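Local coordinates for protein cysteine desulfurase (Fervidobacterium islandicum, PDB 6A6E) that probably uses pyridoxal-5'-phosphate to strip sulfur from L-cysteine, passing it on as a persulfide for iron-sulfur cluster assembly and leaving alanine, at residues 176-187 / 202-213; 120-131 / 147-156. All coordinates share one frame; numbering follows the deposited sequence.

Contact 1 of 2, residues 176-187 / 202-213. With PLP (pyridoxal-5'-phosphate), chain E.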
loop_
_atom_site.group_PDB
_atom_site.type_symbol
_atom_site.label_atom_id
_atom_site.label_comp_id
_atom_site.label_asym_id
_atom_site.label_seq_id
_atom_site.Cartn_x
_atom_site.Cartn_y
_atom_site.Cartn_z
ATOM N N ASN A 176 -34.788 -2.485 7.066
ATOM C CA ASN A 176 -33.830 -2.125 8.129
ATOM C C ASN A 176 -32.434 -2.766 7.902
ATOM O O ASN A 176 -31.941 -3.523 8.728
ATOM C CB ASN A 176 -34.438 -2.542 9.484
ATOM C CG ASN A 176 -33.703 -1.951 10.679
ATOM O OD1 ASN A 176 -33.128 -0.838 10.643
ATOM N ND2 ASN A 176 -33.717 -2.706 11.775
ATOM N N PRO A 177 -31.783 -2.447 6.783
ATOM C CA PRO A 177 -30.434 -2.992 6.622
ATOM C C PRO A 177 -29.450 -2.467 7.656
ATOM O O PRO A 177 -29.454 -1.287 7.986
ATOM C CB PRO A 177 -30.038 -2.552 5.193
ATOM C CG PRO A 177 -30.891 -1.390 4.855
ATOM C CD PRO A 177 -32.205 -1.652 5.617
ATOM N N LYS A 178 -28.599 -3.342 8.174
ATOM C CA LYS A 178 -27.603 -2.933 9.136
ATOM C C LYS A 178 -26.535 -2.046 8.444
ATOM O O LYS A 178 -26.080 -1.037 9.014
ATOM C CB LYS A 178 -26.995 -4.151 9.842
ATOM C CG LYS A 178 -26.106 -3.782 11.024
ATOM C CD LYS A 178 -26.916 -3.051 12.116
ATOM C CE LYS A 178 -26.492 -3.379 13.520
ATOM N NZ LYS A 178 -26.683 -4.841 13.768
ATOM N N VAL A 179 -26.197 -2.386 7.204
ATOM C CA VAL A 179 -25.178 -1.649 6.409
ATOM C C VAL A 179 -25.705 -1.467 4.987
ATOM O O VAL A 179 -26.309 -2.383 4.431
ATOM C CB VAL A 179 -23.834 -2.435 6.363
ATOM C CG1 VAL A 179 -22.808 -1.781 5.451
ATOM C CG2 VAL A 179 -23.299 -2.503 7.753
ATOM N N VAL A 180 -25.492 -0.278 4.432
ATOM C CA VAL A 180 -25.743 0.006 3.029
ATOM C C VAL A 180 -24.363 0.442 2.442
ATOM O O VAL A 180 -23.738 1.376 2.964
ATOM C CB VAL A 180 -26.763 1.153 2.846
ATOM C CG1 VAL A 180 -26.930 1.585 1.393
ATOM C CG2 VAL A 180 -28.144 0.726 3.327
ATOM N N SER A 181 -23.889 -0.231 1.403
ATOM C CA SER A 181 -22.648 0.161 0.741
ATOM C C SER A 181 -22.932 0.361 -0.701
ATOM O O SER A 181 -23.316 -0.557 -1.379
ATOM C CB SER A 181 -21.566 -0.900 0.917
ATOM O OG SER A 181 -20.269 -0.414 0.569
ATOM N N ILE A 182 -22.710 1.552 -1.198
ATOM C CA ILE A 182 -23.054 1.806 -2.545
ATOM C C ILE A 182 -22.022 2.679 -3.223
ATOM O O ILE A 182 -21.389 3.492 -2.550
ATOM C CB ILE A 182 -24.474 2.508 -2.600
ATOM C CG1 ILE A 182 -24.953 2.567 -4.059
ATOM C CG2 ILE A 182 -24.433 3.891 -1.979
ATOM C CD1 ILE A 182 -26.430 2.841 -4.215
ATOM N N THR A 183 -21.917 2.554 -4.551
ATOM C CA THR A 183 -21.023 3.370 -5.320
ATOM C C THR A 183 -21.530 4.808 -5.389
ATOM O O THR A 183 -22.717 5.082 -5.394
ATOM C CB THR A 183 -20.822 2.822 -6.754
ATOM O OG1 THR A 183 -19.864 3.630 -7.406
ATOM C CG2 THR A 183 -22.135 2.815 -7.600
ATOM N N GLY A 184 -20.608 5.742 -5.336
ATOM C CA GLY A 184 -20.922 7.126 -5.528
ATOM C C GLY A 184 -21.113 7.405 -7.015
ATOM O O GLY A 184 -21.783 8.393 -7.395
ATOM N N GLN A 185 -20.503 6.576 -7.865
ATOM C CA GLN A 185 -20.673 6.660 -9.323
ATOM C C GLN A 185 -20.133 5.399 -9.969
ATOM O O GLN A 185 -18.993 4.989 -9.656
ATOM C CB GLN A 185 -19.881 7.847 -9.886
ATOM C CG GLN A 185 -19.896 7.951 -11.415
ATOM C CD GLN A 185 -19.009 9.052 -11.944
ATOM O OE1 GLN A 185 -18.201 9.592 -11.216
ATOM N NE2 GLN A 185 -19.180 9.418 -13.188
ATOM N N SER A 186 -20.922 4.791 -10.868
ATOM C CA SER A 186 -20.561 3.538 -11.522
ATOM C C SER A 186 -19.439 3.774 -12.502
ATOM O O SER A 186 -19.439 4.761 -13.251
ATOM C CB SER A 186 -21.764 2.879 -12.212
ATOM O OG SER A 186 -21.383 1.801 -13.082
ATOM N N ASN A 187 -18.486 2.845 -12.455
ATOM C CA ASN A 187 -17.367 2.790 -13.382
ATOM C C ASN A 187 -17.764 2.198 -14.749
ATOM O O ASN A 187 -16.915 2.134 -15.616
ATOM C CB ASN A 187 -16.206 1.948 -12.805
ATOM C CG ASN A 187 -16.517 0.475 -12.741
ATOM O OD1 ASN A 187 -17.567 0.093 -12.263
ATOM N ND2 ASN A 187 -15.591 -0.381 -13.211
ATOM N N PHE A 202 -32.427 5.121 4.108
ATOM C CA PHE A 202 -31.927 4.094 5.021
ATOM C C PHE A 202 -31.251 4.810 6.179
ATOM O O PHE A 202 -29.998 4.828 6.348
ATOM C CB PHE A 202 -30.985 3.140 4.298
ATOM C CG PHE A 202 -31.645 2.418 3.158
ATOM C CD1 PHE A 202 -32.526 1.398 3.407
ATOM C CD2 PHE A 202 -31.441 2.801 1.865
ATOM C CE1 PHE A 202 -33.140 0.756 2.374
ATOM C CE2 PHE A 202 -32.069 2.173 0.828
ATOM C CZ PHE A 202 -32.910 1.134 1.089
ATOM N N LYS A 203 -32.114 5.428 6.966
ATOM C CA LYS A 203 -31.698 6.404 7.947
ATOM C C LYS A 203 -30.899 5.783 9.103
ATOM O O LYS A 203 -29.986 6.410 9.611
ATOM C CB LYS A 203 -32.949 7.110 8.459
ATOM C CG LYS A 203 -32.631 8.299 9.284
ATOM C CD LYS A 203 -32.363 9.516 8.485
ATOM C CE LYS A 203 -32.157 10.612 9.502
ATOM N NZ LYS A 203 -31.616 11.812 8.834
ATOM N N ASN A 204 -31.219 4.549 9.468
ATOM C CA ASN A 204 -30.531 3.812 10.518
ATOM C C ASN A 204 -29.352 2.967 10.082
ATOM O O ASN A 204 -28.755 2.315 10.931
ATOM C CB ASN A 204 -31.464 2.813 11.156
ATOM C CG ASN A 204 -32.414 3.459 12.069
ATOM O OD1 ASN A 204 -31.996 4.080 13.015
ATOM N ND2 ASN A 204 -33.707 3.381 11.752
ATOM N N ALA A 205 -29.031 2.934 8.791
ATOM C CA ALA A 205 -27.950 2.050 8.323
ATOM C C ALA A 205 -26.605 2.717 8.531
ATOM O O ALA A 205 -26.521 3.940 8.625
ATOM C CB ALA A 205 -28.159 1.637 6.883
ATOM N N THR A 206 -25.570 1.917 8.702
ATOM C CA THR A 206 -24.180 2.394 8.487
ATOM C C THR A 206 -24.055 2.517 7.002
ATOM O O THR A 206 -24.129 1.508 6.263
ATOM C CB THR A 206 -23.138 1.402 9.022
ATOM O OG1 THR A 206 -23.244 1.367 10.432
ATOM C CG2 THR A 206 -21.694 1.839 8.711
ATOM N N LEU A 207 -23.887 3.743 6.552
ATOM C CA LEU A 207 -23.744 4.043 5.132
ATOM C C LEU A 207 -22.262 4.268 4.659
ATOM O O LEU A 207 -21.573 5.245 5.049
ATOM C CB LEU A 207 -24.624 5.233 4.754
ATOM C CG LEU A 207 -24.556 5.738 3.306
ATOM C CD1 LEU A 207 -24.958 4.725 2.248
ATOM C CD2 LEU A 207 -25.432 6.969 3.205
ATOM N N ILE A 208 -21.847 3.394 3.734
ATOM C CA ILE A 208 -20.559 3.448 3.079
ATOM C C ILE A 208 -20.729 3.836 1.611
ATOM O O ILE A 208 -21.573 3.265 0.864
ATOM C CB ILE A 208 -19.876 2.051 3.140
ATOM C CG1 ILE A 208 -19.790 1.589 4.571
ATOM C CG2 ILE A 208 -18.491 2.101 2.438
ATOM C CD1 ILE A 208 -19.581 0.103 4.715
ATOM N N VAL A 209 -19.891 4.770 1.162
ATOM C CA VAL A 209 -19.846 5.109 -0.229
ATOM C C VAL A 209 -18.483 4.778 -0.809
ATOM O O VAL A 209 -17.464 5.174 -0.259
ATOM C CB VAL A 209 -20.189 6.609 -0.427
ATOM C CG1 VAL A 209 -19.903 7.058 -1.822
ATOM C CG2 VAL A 209 -21.675 6.850 -0.122
ATOM N N ASP A 210 -18.518 4.011 -1.911
ATOM C CA ASP A 210 -17.406 3.799 -2.772
ATOM C C ASP A 210 -17.286 4.960 -3.716
ATOM O O ASP A 210 -17.976 5.039 -4.727
ATOM C CB ASP A 210 -17.531 2.422 -3.490
ATOM C CG ASP A 210 -16.432 2.164 -4.556
ATOM O OD1 ASP A 210 -15.570 3.020 -4.714
ATOM O OD2 ASP A 210 -16.483 1.112 -5.267
ATOM N N GLY A 211 -16.299 5.794 -3.412
ATOM C CA GLY A 211 -16.064 7.048 -4.057
ATOM C C GLY A 211 -15.025 7.027 -5.152
ATOM O O GLY A 211 -14.644 8.120 -5.649
ATOM N N ALA A 212 -14.560 5.842 -5.566
ATOM C CA ALA A 212 -13.331 5.799 -6.433
ATOM C C ALA A 212 -13.465 6.604 -7.719
ATOM O O ALA A 212 -12.478 7.215 -8.185
ATOM C CB ALA A 212 -12.912 4.359 -6.762
ATOM N N GLN A 213 -14.648 6.564 -8.349
ATOM C CA GLN A 213 -14.870 7.268 -9.630
ATOM C C GLN A 213 -15.397 8.687 -9.414
ATOM O O GLN A 213 -15.218 9.528 -10.279
ATOM C CB GLN A 213 -15.888 6.594 -10.526
ATOM C CG GLN A 213 -15.517 5.316 -11.133
ATOM C CD GLN A 213 -14.350 5.416 -12.080
ATOM O OE1 GLN A 213 -14.156 6.430 -12.786
ATOM N NE2 GLN A 213 -13.538 4.351 -12.092
HETATM N N1 PLP E . -14.840 1.060 -7.221
HETATM C C2 PLP E . -14.974 1.794 -8.295
HETATM C C2A PLP E . -16.313 2.322 -8.686
HETATM C C3 PLP E . -13.777 2.029 -9.101
HETATM O O3 PLP E . -13.906 2.742 -10.206
HETATM C C4 PLP E . -12.478 1.519 -8.666
HETATM C C4A PLP E . -11.233 1.791 -9.359
HETATM C C5 PLP E . -12.453 0.679 -7.464
HETATM C C6 PLP E . -13.651 0.516 -6.835
HETATM C C5A PLP E . -11.174 0.007 -6.956
HETATM O O4P PLP E . -9.997 0.784 -6.792
HETATM P P PLP E . -8.501 0.218 -6.524
HETATM O O1P PLP E . -8.477 -0.456 -5.211
HETATM O O2P PLP E . -8.272 -0.630 -7.742
HETATM O O3P PLP E . -7.742 1.511 -6.505
HETATM O O HOH W 1 -25.277 -0.089 11.174
HETATM O O HOH W 2 -17.363 5.842 -7.313
#

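Contact 2 of 2, residues 120-131 / 147-156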
loop_
_atom_site.group_PDB
_atom_site.type_symbol
_atom_site.label_atom_id
_atom_site.label_comp_id
_atom_site.label_asym_id
_atom_site.label_seq_id
_atom_site.Cartn_x
_atom_site.Cartn_y
_atom_site.Cartn_z
ATOM N N LEU A 120 -21.864 -5.621 12.552
ATOM C CA LEU A 120 -22.448 -6.443 11.507
ATOM C C LEU A 120 -22.483 -7.867 11.978
ATOM O O LEU A 120 -21.430 -8.483 12.067
ATOM C CB LEU A 120 -21.634 -6.359 10.214
ATOM C CG LEU A 120 -22.138 -7.095 8.970
ATOM C CD1 LEU A 120 -23.527 -6.719 8.522
ATOM C CD2 LEU A 120 -21.152 -6.809 7.837
ATOM N N LYS A 121 -23.673 -8.383 12.322
ATOM C CA LYS A 121 -23.826 -9.745 12.905
ATOM C C LYS A 121 -24.410 -10.757 11.962
ATOM O O LYS A 121 -24.972 -10.391 10.940
ATOM C CB LYS A 121 -24.723 -9.736 14.122
ATOM C CG LYS A 121 -24.396 -8.719 15.163
ATOM C CD LYS A 121 -24.988 -9.234 16.450
ATOM C CE LYS A 121 -25.017 -8.173 17.500
ATOM N NZ LYS A 121 -26.200 -7.335 17.220
ATOM N N THR A 122 -24.343 -12.035 12.333
ATOM C CA THR A 122 -24.966 -13.112 11.559
ATOM C C THR A 122 -26.423 -12.738 11.363
ATOM O O THR A 122 -27.051 -12.173 12.251
ATOM C CB THR A 122 -24.892 -14.477 12.275
ATOM O OG1 THR A 122 -25.094 -14.255 13.661
ATOM C CG2 THR A 122 -23.576 -15.062 12.207
ATOM N N GLU A 123 -26.949 -12.974 10.174
ATOM C CA GLU A 123 -28.344 -12.593 9.918
ATOM C C GLU A 123 -28.728 -11.089 9.935
ATOM O O GLU A 123 -29.893 -10.769 9.703
ATOM C CB GLU A 123 -29.261 -13.380 10.876
ATOM C CG GLU A 123 -28.938 -14.869 10.878
ATOM C CD GLU A 123 -30.160 -15.702 11.081
ATOM O OE1 GLU A 123 -30.903 -15.406 12.049
ATOM O OE2 GLU A 123 -30.370 -16.630 10.262
ATOM N N ASP A 124 -27.787 -10.167 10.192
ATOM C CA ASP A 124 -27.963 -8.804 9.693
ATOM C C ASP A 124 -27.887 -8.851 8.179
ATOM O O ASP A 124 -27.386 -9.816 7.584
ATOM C CB ASP A 124 -26.890 -7.869 10.189
ATOM C CG ASP A 124 -27.072 -7.482 11.622
ATOM O OD1 ASP A 124 -28.169 -7.643 12.155
ATOM O OD2 ASP A 124 -26.105 -7.019 12.232
ATOM N N THR A 125 -28.354 -7.793 7.561
ATOM C CA THR A 125 -28.286 -7.697 6.088
ATOM C C THR A 125 -27.456 -6.499 5.717
ATOM O O THR A 125 -27.571 -5.454 6.364
ATOM C CB THR A 125 -29.687 -7.497 5.457
ATOM O OG1 THR A 125 -30.446 -8.655 5.718
ATOM C CG2 THR A 125 -29.649 -7.287 3.946
ATOM N N VAL A 126 -26.604 -6.710 4.706
ATOM C CA VAL A 126 -25.876 -5.685 4.037
ATOM C C VAL A 126 -26.567 -5.502 2.718
ATOM O O VAL A 126 -26.667 -6.453 1.965
ATOM C CB VAL A 126 -24.395 -6.089 3.688
ATOM C CG1 VAL A 126 -23.707 -4.908 3.027
ATOM C CG2 VAL A 126 -23.654 -6.446 4.939
ATOM N N LEU A 127 -26.929 -4.273 2.410
ATOM C CA LEU A 127 -27.523 -3.919 1.136
ATOM C C LEU A 127 -26.497 -3.200 0.248
ATOM O O LEU A 127 -25.998 -2.124 0.596
ATOM C CB LEU A 127 -28.676 -2.953 1.355
ATOM C CG LEU A 127 -29.409 -2.411 0.124
ATOM C CD1 LEU A 127 -30.027 -3.576 -0.638
ATOM C CD2 LEU A 127 -30.491 -1.418 0.565
ATOM N N ILE A 128 -26.261 -3.755 -0.937
ATOM C CA ILE A 128 -25.438 -3.094 -1.967
ATOM C C ILE A 128 -26.233 -2.913 -3.250
ATOM O O ILE A 128 -27.403 -3.169 -3.248
ATOM C CB ILE A 128 -24.136 -3.873 -2.206
ATOM C CG1 ILE A 128 -24.386 -5.270 -2.711
ATOM C CG2 ILE A 128 -23.339 -3.961 -0.908
ATOM C CD1 ILE A 128 -23.093 -6.072 -2.886
ATOM N N SER A 129 -25.644 -2.402 -4.320
ATOM C CA SER A 129 -26.369 -2.287 -5.556
ATOM C C SER A 129 -25.871 -3.308 -6.591
ATOM O O SER A 129 -24.760 -3.821 -6.485
ATOM C CB SER A 129 -26.260 -0.874 -6.097
ATOM O OG SER A 129 -25.259 -0.802 -7.071
ATOM N N GLN A 130 -26.704 -3.581 -7.609
ATOM C CA GLN A 130 -26.348 -4.479 -8.675
ATOM C C GLN A 130 -25.211 -3.954 -9.565
ATOM O O GLN A 130 -24.617 -4.726 -10.316
ATOM C CB GLN A 130 -27.571 -4.809 -9.569
ATOM C CG GLN A 130 -28.440 -5.877 -8.975
ATOM C CD GLN A 130 -29.592 -6.389 -9.875
ATOM O OE1 GLN A 130 -30.088 -5.710 -10.762
ATOM N NE2 GLN A 130 -30.003 -7.630 -9.604
ATOM N N VAL A 131 -24.944 -2.664 -9.554
ATOM C CA VAL A 131 -23.910 -2.158 -10.421
ATOM C C VAL A 131 -22.543 -2.016 -9.719
ATOM O O VAL A 131 -21.610 -1.413 -10.285
ATOM C CB VAL A 131 -24.345 -0.805 -11.036
ATOM C CG1 VAL A 131 -25.787 -0.891 -11.522
ATOM C CG2 VAL A 131 -24.238 0.328 -10.055
ATOM N N TYR A 147 -18.885 -14.877 8.225
ATOM C CA TYR A 147 -19.449 -14.194 9.347
ATOM C C TYR A 147 -20.984 -14.380 9.461
ATOM O O TYR A 147 -21.541 -13.987 10.462
ATOM C CB TYR A 147 -19.085 -12.714 9.343
ATOM C CG TYR A 147 -17.592 -12.330 9.501
ATOM C CD1 TYR A 147 -16.854 -12.577 10.677
ATOM C CD2 TYR A 147 -16.950 -11.658 8.477
ATOM C CE1 TYR A 147 -15.511 -12.181 10.774
ATOM C CE2 TYR A 147 -15.650 -11.255 8.575
ATOM C CZ TYR A 147 -14.906 -11.518 9.699
ATOM O OH TYR A 147 -13.573 -11.047 9.666
ATOM N N GLY A 148 -21.631 -14.920 8.435
ATOM C CA GLY A 148 -23.067 -15.222 8.439
ATOM C C GLY A 148 -24.086 -14.146 8.058
ATOM O O GLY A 148 -25.307 -14.416 8.103
ATOM N N PHE A 149 -23.646 -12.928 7.692
ATOM C CA PHE A 149 -24.625 -11.876 7.361
ATOM C C PHE A 149 -25.162 -12.223 5.991
ATOM O O PHE A 149 -24.614 -13.087 5.346
ATOM C CB PHE A 149 -24.040 -10.457 7.413
ATOM C CG PHE A 149 -22.764 -10.281 6.613
ATOM C CD1 PHE A 149 -22.821 -9.925 5.294
ATOM C CD2 PHE A 149 -21.525 -10.484 7.193
ATOM C CE1 PHE A 149 -21.672 -9.740 4.547
ATOM C CE2 PHE A 149 -20.347 -10.263 6.459
ATOM C CZ PHE A 149 -20.433 -9.924 5.137
ATOM N N LYS A 150 -26.197 -11.515 5.555
ATOM C CA LYS A 150 -26.809 -11.741 4.270
ATOM C C LYS A 150 -26.535 -10.522 3.422
ATOM O O LYS A 150 -26.345 -9.443 3.931
ATOM C CB LYS A 150 -28.322 -11.872 4.403
ATOM C CG LYS A 150 -28.777 -12.959 5.351
ATOM C CD LYS A 150 -30.318 -13.023 5.416
ATOM C CE LYS A 150 -30.761 -13.613 6.763
ATOM N NZ LYS A 150 -32.241 -13.682 6.982
ATOM N N VAL A 151 -26.519 -10.719 2.129
ATOM C CA VAL A 151 -26.331 -9.621 1.201
ATOM C C VAL A 151 -27.589 -9.481 0.333
ATOM O O VAL A 151 -28.083 -10.480 -0.219
ATOM C CB VAL A 151 -25.129 -9.933 0.306
ATOM C CG1 VAL A 151 -24.928 -8.830 -0.695
ATOM C CG2 VAL A 151 -23.856 -10.132 1.186
ATOM N N ALA A 152 -28.049 -8.252 0.162
ATOM C CA ALA A 152 -29.238 -7.937 -0.676
ATOM C C ALA A 152 -28.862 -6.832 -1.607
ATOM O O ALA A 152 -27.888 -6.103 -1.342
ATOM C CB ALA A 152 -30.377 -7.490 0.211
ATOM N N TYR A 153 -29.574 -6.716 -2.721
ATOM C CA TYR A 153 -29.221 -5.746 -3.758
ATOM C C TYR A 153 -30.333 -4.778 -4.096
ATOM O O TYR A 153 -31.468 -5.180 -4.159
ATOM C CB TYR A 153 -28.887 -6.480 -5.046
ATOM C CG TYR A 153 -27.631 -7.291 -4.955
ATOM C CD1 TYR A 153 -27.637 -8.566 -4.402
ATOM C CD2 TYR A 153 -26.440 -6.795 -5.444
ATOM C CE1 TYR A 153 -26.482 -9.331 -4.325
ATOM C CE2 TYR A 153 -25.295 -7.547 -5.380
ATOM C CZ TYR A 153 -25.303 -8.803 -4.824
ATOM O OH TYR A 153 -24.125 -9.558 -4.797
ATOM N N ILE A 154 -30.007 -3.511 -4.335
ATOM C CA ILE A 154 -30.881 -2.577 -5.034
ATOM C C ILE A 154 -30.775 -2.898 -6.517
ATOM O O ILE A 154 -29.643 -2.939 -7.050
ATOM C CB ILE A 154 -30.415 -1.150 -4.803
ATOM C CG1 ILE A 154 -30.438 -0.820 -3.293
ATOM C CG2 ILE A 154 -31.228 -0.186 -5.625
ATOM C CD1 ILE A 154 -29.679 0.441 -2.984
ATOM N N THR A 155 -31.898 -3.159 -7.190
ATOM C CA THR A 155 -31.819 -3.669 -8.576
ATOM C C THR A 155 -31.702 -2.545 -9.579
ATOM O O THR A 155 -32.144 -1.427 -9.341
ATOM C CB THR A 155 -33.048 -4.510 -8.947
ATOM O OG1 THR A 155 -34.175 -3.709 -8.743
ATOM C CG2 THR A 155 -33.195 -5.665 -8.023
ATOM N N ALA A 156 -31.006 -2.815 -10.668
ATOM C CA ALA A 156 -30.832 -1.892 -11.733
ATOM C C ALA A 156 -31.779 -2.261 -12.859
ATOM O O ALA A 156 -32.209 -3.419 -12.917
ATOM C CB ALA A 156 -29.419 -1.972 -12.262
HETATM O O HOH W 3 -31.837 -6.415 -12.762
#

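Contact 1 of 2, residues 176-187 / 202-213
CG of Pro177 comes obliquely to the ring of Phe202 at one end of this contact, 3.5 Å from Phe202 CD1, the two side chains being roughly perpendicular, while CG2 of Val180 approaches the same ring, again obliquely, and rests 3.7 Å from Ala205 CB. At the other end the flat group is the pyridine ring of the cofactor. Ala212 CB sits over one face of it, 3.4 Å from PLP C3. Asp210 reaches the nitrogen, its OD2 2.6 Å from PLP N1, and Gln213 NE2 donates to the phenolic PLP O3 at 2.5 Å; this NE2 also bonds to Ala40 O.

Between the two ends run parallel strands 179-183 and 206-210, inclined by 19° and joined by six backbone hydrogen bonds, from Thr206 N to Lys178 O through to Gly184 N to Asp210 O. Helix 195-201 connects them in a beta-alpha-beta crossover and packs on Val180, Ile182 and Leu207. The opposite face, with Val179, Ser181 and Ile208, has helix 103-116 against Ile208. Placing the cofactor at the C-terminal ends of such strands, with an aspartate at N1, is the fold-type I PLP-enzyme arrangement.

With CG anti to the backbone N (chi1 174°), the Asp210 carboxylate is carried toward N1, and OD1 is held by Ala212 N at 3.1 Å in an Asx turn, which fixes its rotation. Nearby, water 2 donates to Gln185 O and Asp210 O and accepts from Gln213 N, bridging the two loops, while Gln185 OE1 finds its partner in His217 NE2.

Contact 2 of 2, residues 120-131 / 147-156
Phe149 packs against Leu120 and Val126, and its atoms can be traced outward in order. CB is set against backbone carbonyls, 3.4 Å from Asp124 O and slightly farther from that of Lys121, and also meets Leu120 CD1. CG, placed between the backbone N and the carbonyl carbon (chi1 51°), lies 4.0 Å from both Leu120 CG and Leu120 CD2. CD1 and CE1 then meet Val126 CG2, the nearer approach being 3.6 Å to CD1. CD2 and CE2, on the other side of the ring, are nearest to Leu120 CD2, which lies over one face, offset toward the rim: a CH-pi contact 3.9 Å from that methyl carbon to the Phe149 ring centroid and 16° off the normal. CZ, the tip, is 4.2 Å from Leu120 CD2.

Further along, Ile128 runs alongside Tyr153 in the same direction, with Ile128 CG1 3.6 Å from Tyr153 CE2; Ser129 O and Gln130 N approach the tyrosine ring at its edge. Its hydroxyl bonds to Phe271 O of the second subunit, whose ring also packs edge-to-face on Tyr153. On the opposite sheet face Leu127 CD1 meets Ile154 CG1 at 3.8 Å, the two side chains set nearly perpendicular.

Gln130 extends along Thr155 and continues the pairing beyond the strands: Ala156 N donates to Gln130 OE1 at 3.0 Å, and the same oxygen receives a water that also donates to Ala156 O.

Backbone bonds from Lys150 N to Asp124 O through Gln130 N to Ile154 O join parallel strands 125-129 and 150-154, twisted by 35°. With helix 138-147 covering Val126, Ile128 and Tyr153, they form a beta-alpha-beta crossover at the edge of the large-domain sheet of a fold-type I PLP enzyme.

Overall arrangement
Of the four strands in the two contacts, 125-129 comes first along the chain; helix 138-147 leads to strand 150-154, where contact 2 closes its loop. After helix 164-173, strand 179-183 enters on the other side of 125-129, and contact 1 closes through helix 195-201 to strand 206-210. The loops follow in series, neither nested nor crossed. Strands 179-183 and 125-129 are neighbours, Leu127 sharing backbone hydrogen bonds with Val179 and Ser181; just outside the strands Lys178 forms a salt bridge with Asp124, and Phe202 packs on Leu127. Contact 1 bears cofactor-binding residues at its strands' C-terminal ends, while contact 2, with outermost strand 150-154, meets Phe271 of the second subunit through Tyr153 and Gln130.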